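Local coordinates for cell death activator CIDE-3 (Mus musculus, PDB 4MAC), which transfers triacylglycerol between lipid droplets of white adipose tissue, promoting their fusion and enlargement, and homodimerises through the CIDE-N domain, the part described here, at residues S17-K22 / M77-G82; V23-M28 / D41-K46. All blocks are in the same frame, centred on the assembly; numbering follows the deposited sequence.

Contact 1: residues S17-K22 / M77-G82; sequences STADRK and MVLLKG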
loop_
_atom_site.group_PDB
_atom_site.type_symbol
_atom_site.label_atom_id
_atom_site.label_comp_id
_atom_site.label_asym_id
_atom_site.label_seq_id
_atom_site.Cartn_x
_atom_site.Cartn_y
_atom_site.Cartn_z
ATOM N N SER A 17 5.728 -4.481 2.881
ATOM C CA SER A 17 5.964 -5.679 2.075
ATOM C C SER A 17 6.226 -6.940 2.929
ATOM O O SER A 17 6.839 -6.880 3.994
ATOM C CB SER A 17 7.183 -5.458 1.147
ATOM O OG SER A 17 7.318 -6.569 0.224
ATOM N N THR A 18 5.821 -8.101 2.417
ATOM C CA THR A 18 6.252 -9.342 3.034
ATOM C C THR A 18 7.689 -9.621 2.592
ATOM O O THR A 18 8.174 -8.962 1.694
ATOM C CB THR A 18 5.307 -10.460 2.611
ATOM O OG1 THR A 18 5.349 -10.567 1.187
ATOM C CG2 THR A 18 3.853 -10.058 3.036
ATOM N N ALA A 19 8.378 -10.580 3.218
ATOM C CA ALA A 19 9.802 -10.753 2.932
ATOM C C ALA A 19 10.034 -11.237 1.496
ATOM O O ALA A 19 11.037 -10.881 0.866
ATOM C CB ALA A 19 10.455 -11.716 3.955
ATOM N N ASP A 20 9.091 -12.004 0.964
ATOM C CA ASP A 20 9.238 -12.501 -0.426
ATOM C C ASP A 20 8.833 -11.430 -1.471
ATOM O O ASP A 20 8.960 -11.639 -2.698
ATOM C CB ASP A 20 8.424 -13.776 -0.611
ATOM C CG ASP A 20 6.931 -13.558 -0.413
ATOM O OD1 ASP A 20 6.402 -12.375 -0.416
ATOM O OD2 ASP A 20 6.276 -14.613 -0.214
ATOM N N ARG A 21 8.347 -10.296 -0.960
ATOM C CA ARG A 21 7.903 -9.147 -1.776
ATOM C C ARG A 21 6.737 -9.485 -2.684
ATOM O O ARG A 21 6.536 -8.824 -3.697
ATOM C CB ARG A 21 9.037 -8.498 -2.611
ATOM C CG ARG A 21 10.269 -7.941 -1.873
ATOM C CD ARG A 21 11.270 -7.301 -2.910
ATOM N NE ARG A 21 12.369 -6.557 -2.279
ATOM C CZ ARG A 21 13.439 -7.106 -1.684
ATOM N NH1 ARG A 21 13.573 -8.425 -1.556
ATOM N NH2 ARG A 21 14.362 -6.323 -1.137
ATOM N N LYS A 22 5.922 -10.466 -2.328
ATOM C CA LYS A 22 4.808 -10.768 -3.207
ATOM C C LYS A 22 3.526 -10.023 -2.842
ATOM O O LYS A 22 2.672 -9.803 -3.708
ATOM C CB LYS A 22 4.625 -12.290 -3.341
ATOM C CG LYS A 22 5.733 -12.897 -4.249
ATOM C CD LYS A 22 5.959 -14.322 -3.870
ATOM C CE LYS A 22 4.641 -14.962 -3.576
ATOM N NZ LYS A 22 3.895 -15.022 -4.858
ATOM N N MET A 77 9.575 -3.707 5.162
ATOM C CA MET A 77 9.529 -5.162 4.956
ATOM C C MET A 77 9.443 -5.810 6.304
ATOM O O MET A 77 10.232 -5.447 7.205
ATOM C CB MET A 77 10.792 -5.694 4.233
ATOM C CG MET A 77 10.712 -7.251 3.989
ATOM S SD MET A 77 12.154 -7.769 3.027
ATOM C CE MET A 77 12.950 -8.918 4.084
ATOM N N VAL A 78 8.494 -6.746 6.469
ATOM C CA VAL A 78 8.470 -7.452 7.728
ATOM C C VAL A 78 9.255 -8.749 7.621
ATOM O O VAL A 78 9.193 -9.464 6.618
ATOM C CB VAL A 78 7.059 -7.677 8.313
ATOM C CG1 VAL A 78 6.306 -6.387 8.280
ATOM C CG2 VAL A 78 6.292 -8.729 7.561
ATOM N N LEU A 79 9.992 -9.047 8.664
ATOM C CA LEU A 79 10.716 -10.303 8.719
ATOM C C LEU A 79 10.180 -11.102 9.874
ATOM O O LEU A 79 10.031 -10.586 10.988
ATOM C CB LEU A 79 12.214 -10.041 8.903
ATOM C CG LEU A 79 13.156 -9.826 7.736
ATOM C CD1 LEU A 79 12.534 -9.467 6.435
ATOM C CD2 LEU A 79 14.224 -8.792 8.118
ATOM N N LEU A 80 9.898 -12.366 9.609
ATOM C CA LEU A 80 9.509 -13.295 10.676
ATOM C C LEU A 80 10.802 -13.891 11.221
ATOM O O LEU A 80 11.872 -13.797 10.575
ATOM C CB LEU A 80 8.630 -14.416 10.061
ATOM C CG LEU A 80 7.373 -13.921 9.353
ATOM C CD1 LEU A 80 6.536 -15.113 8.809
ATOM C CD2 LEU A 80 6.593 -13.071 10.321
ATOM N N LYS A 81 10.711 -14.537 12.385
ATOM C CA LYS A 81 11.834 -15.283 12.944
ATOM C C LYS A 81 12.708 -15.947 11.897
ATOM O O LYS A 81 12.232 -16.782 11.100
ATOM C CB LYS A 81 11.338 -16.344 13.921
ATOM C CG LYS A 81 12.449 -17.212 14.435
ATOM C CD LYS A 81 12.037 -18.021 15.697
ATOM C CE LYS A 81 13.331 -18.567 16.308
ATOM N NZ LYS A 81 13.198 -19.987 16.684
ATOM N N GLY A 82 13.989 -15.552 11.878
ATOM C CA GLY A 82 14.958 -16.206 11.003
ATOM C C GLY A 82 14.930 -15.887 9.514
ATOM O O GLY A 82 15.773 -16.406 8.769
HETATM O O HOH W 1 7.367 -11.662 5.537
#
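The Ser17 carbonyl meets the Val78 amide in the backbone hydrogen bond of a parallel bridge: Val78 N lies 3.0 Å from Ser17 O, and a weaker CA-H...O contact from Met77 reaches the same oxygen. A second flat group, the Asp20 carboxylate, fixes the turn beyond. Its OD1 is gripped from opposite faces, by Thr18 OG1 at 2.6 Å and by Lys22 N at 2.7 Å, the latter closing an Asx turn. Thr18 O takes both Arg21 N, in a type I turn, and Ser17 OG, which arrives in the carbonyl plane. With Ala19 N now 3.7 Å from Val78 O, a water fills the next rung, accepting from Ala19 N (2.8 Å) and donating to Val78 O. Met77, its CG anti to the backbone N (chi1 -179°), runs along the turn and sets SD 3.8 Å from Ala19 CA; the modelled ends of Met77 and Leu79 are doubtful. The contact thus marks where strand 12-17 peels from its parallel partner 75-80 in the ubiquitin-like roll. Met77 packs on Val53 of strand 49-54, Val78 reaches Val39 and Leu43 of helix 32-43, and Arg21 forms a salt bridge with Glu55.

Contact 2: residues V23-M28 / D41-K46; sequences VRKGIM and DILKLK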
loop_
_atom_site.group_PDB
_atom_site.type_symbol
_atom_site.label_atom_id
_atom_site.label_comp_id
_atom_site.label_asym_id
_atom_site.label_seq_id
_atom_site.Cartn_x
_atom_site.Cartn_y
_atom_site.Cartn_z
ATOM N N VAL A 23 3.388 -9.686 -1.560
ATOM C CA VAL A 23 2.239 -8.916 -1.049
ATOM C C VAL A 23 2.715 -7.620 -0.390
ATOM O O VAL A 23 3.684 -7.607 0.406
ATOM C CB VAL A 23 1.183 -9.818 -0.274
ATOM C CG1 VAL A 23 1.774 -11.107 0.223
ATOM C CG2 VAL A 23 0.248 -9.076 0.777
ATOM N N ARG A 24 2.112 -6.514 -0.849
ATOM C CA ARG A 24 2.471 -5.196 -0.400
ATOM C C ARG A 24 1.180 -4.468 -0.073
ATOM O O ARG A 24 0.259 -4.451 -0.889
ATOM C CB ARG A 24 3.244 -4.475 -1.513
ATOM C CG ARG A 24 4.678 -4.165 -1.154
ATOM C CD ARG A 24 5.689 -4.386 -2.302
ATOM N NE ARG A 24 5.125 -4.186 -3.628
ATOM C CZ ARG A 24 5.005 -5.130 -4.564
ATOM N NH1 ARG A 24 5.402 -6.366 -4.341
ATOM N NH2 ARG A 24 4.483 -4.829 -5.752
ATOM N N LYS A 25 1.078 -3.899 1.131
ATOM C CA LYS A 25 -0.182 -3.297 1.508
ATOM C C LYS A 25 -0.031 -2.020 2.306
ATOM O O LYS A 25 0.887 -1.908 3.102
ATOM C CB LYS A 25 -1.034 -4.302 2.317
ATOM C CG LYS A 25 -1.404 -5.610 1.531
ATOM C CD LYS A 25 -2.422 -6.359 2.346
ATOM C CE LYS A 25 -3.016 -7.581 1.624
ATOM N NZ LYS A 25 -4.083 -8.123 2.517
ATOM N N GLY A 26 -0.976 -1.096 2.121
ATOM C CA GLY A 26 -1.010 0.172 2.860
ATOM C C GLY A 26 -1.685 -0.003 4.214
ATOM O O GLY A 26 -2.810 -0.476 4.272
ATOM N N ILE A 27 -0.985 0.313 5.304
ATOM C CA ILE A 27 -1.519 0.074 6.631
ATOM C C ILE A 27 -1.418 1.378 7.377
ATOM O O ILE A 27 -0.395 2.067 7.269
ATOM C CB ILE A 27 -0.680 -0.984 7.404
ATOM C CG1 ILE A 27 -0.641 -2.316 6.638
ATOM C CG2 ILE A 27 -1.187 -1.147 8.864
ATOM C CD1 ILE A 27 0.161 -3.424 7.270
ATOM N N MET A 28 -2.466 1.726 8.117
ATOM C CA MET A 28 -2.439 2.938 8.922
ATOM C C MET A 28 -1.862 2.651 10.307
ATOM O O MET A 28 -2.233 1.666 10.913
ATOM C CB MET A 28 -3.875 3.503 9.024
ATOM C CG MET A 28 -4.408 4.059 7.678
ATOM S SD MET A 28 -3.333 5.319 6.938
ATOM C CE MET A 28 -3.371 6.611 8.187
ATOM N N ASP A 41 -2.146 -9.926 10.769
ATOM C CA ASP A 41 -3.490 -10.184 10.204
ATOM C C ASP A 41 -3.581 -9.606 8.793
ATOM O O ASP A 41 -4.178 -10.208 7.877
ATOM C CB ASP A 41 -4.623 -9.592 11.061
ATOM C CG ASP A 41 -4.989 -10.460 12.273
ATOM O OD1 ASP A 41 -4.546 -11.648 12.351
ATOM O OD2 ASP A 41 -5.700 -9.929 13.182
ATOM N N ILE A 42 -2.976 -8.434 8.616
ATOM C CA ILE A 42 -3.114 -7.695 7.340
ATOM C C ILE A 42 -2.393 -8.368 6.178
ATOM O O ILE A 42 -2.937 -8.509 5.092
ATOM C CB ILE A 42 -2.744 -6.221 7.498
ATOM C CG1 ILE A 42 -3.760 -5.556 8.460
ATOM C CG2 ILE A 42 -2.720 -5.503 6.092
ATOM C CD1 ILE A 42 -3.532 -4.062 8.771
ATOM N N LEU A 43 -1.193 -8.851 6.431
ATOM C CA LEU A 43 -0.355 -9.430 5.395
ATOM C C LEU A 43 -0.538 -10.988 5.369
ATOM O O LEU A 43 -0.010 -11.678 4.493
ATOM C CB LEU A 43 1.108 -9.019 5.685
ATOM C CG LEU A 43 1.533 -7.543 5.468
ATOM C CD1 LEU A 43 3.020 -7.375 5.731
ATOM C CD2 LEU A 43 1.269 -7.139 4.002
ATOM N N LYS A 44 -1.317 -11.524 6.307
ATOM C CA LYS A 44 -1.589 -12.975 6.385
ATOM C C LYS A 44 -0.291 -13.725 6.713
ATOM O O LYS A 44 0.060 -14.706 6.066
ATOM C CB LYS A 44 -2.182 -13.482 5.072
ATOM C CG LYS A 44 -3.463 -12.724 4.612
ATOM C CD LYS A 44 -4.172 -13.525 3.490
ATOM C CE LYS A 44 -5.658 -13.076 3.301
ATOM N NZ LYS A 44 -6.689 -13.688 4.225
ATOM N N LEU A 45 0.449 -13.209 7.687
ATOM C CA LEU A 45 1.768 -13.751 8.013
ATOM C C LEU A 45 1.551 -15.030 8.783
ATOM O O LEU A 45 0.614 -15.104 9.557
ATOM C CB LEU A 45 2.517 -12.762 8.909
ATOM C CG LEU A 45 2.828 -11.384 8.313
ATOM C CD1 LEU A 45 3.582 -10.550 9.307
ATOM C CD2 LEU A 45 3.632 -11.526 7.030
ATOM N N LYS A 46 2.393 -16.037 8.595
ATOM C CA LYS A 46 2.216 -17.312 9.315
ATOM C C LYS A 46 2.429 -17.213 10.841
ATOM O O LYS A 46 1.932 -18.045 11.574
ATOM C CB LYS A 46 3.076 -18.436 8.689
ATOM C CG LYS A 46 4.561 -18.227 8.789
ATOM C CD LYS A 46 5.392 -19.483 8.368
ATOM C CE LYS A 46 6.899 -19.247 8.637
ATOM N NZ LYS A 46 7.849 -20.002 7.767
#
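Ile42 and Leu43, in the last turn of helix 32-43, share the approach of Lys25 from strand 24-29 and bury most of the surface here. Lys25 stretches out fully beyond CG and brings NZ 2.8 Å from Ile42 O, with a C=O...N angle of 165°, nearly straight onto the carbonyl. A cationic amine at the C-terminal end of a helix would be expected to suit the negative pole there. On the way its stem rides over apolar neighbours: CD lies 3.9 Å from Ile42 CG2, while CG lies 3.9 Å from CD2 of Leu43, the two side chains running antiparallel alongside each other. The same Leu43 CD2 meets Val23 CG2 at 3.9 Å, so this one methyl touches both Val23, just before the strand, and Lys25. Ile42 CG2 also serves Ile27, the pair meeting tip to tip with both branches: Ile27 CD1 comes 3.7 Å from Ile42 CG2, and Ile27 CG2 the same distance from Ile42 CD1. Both isoleucines hold CG1 anti to the carbonyl carbon (chi1 -59° in Ile27), which points the CD1 ends at the partner, and CG2 anti to the backbone N. After Leu43 the helix stops, Lys44 adopting positive phi. Val23, Lys25 and Ile27 project toward the helix, whereas Arg24 turns away. Leu43 on Val16 of strand 12-17, and Ile27 on Leu35 and Val39 of helix 32-43, seat helix against sheet. Strand 24-29 is outermost within the chain, and its Arg24 and Gly26 make backbone hydrogen bonds to the second subunit, where Glu62 forms a salt bridge with Lys25.

Overall arrangement
Contact 1 is the more buried of the two: parallel strands 12-17 and 75-80 are joined there by one backbone bond and a bridging water, beside a turn that is bonded within itself; no other chain touches it. Contact 2 joins helix 32-43 to the outermost strand through apolar side chains and one lysine bound to a helix carbonyl; it is only partly buried, and its strand edge pairs with the second subunit of the homodimer. Their centres lie about 10 Å apart on the same sheet, and contact 2 is nested within the loop closed by contact 1. They meet directly: Thr18 N and Val23 O are 3.0 Å apart, a probable hydrogen bond, and Val78 CG2 packs on Leu45 CD1.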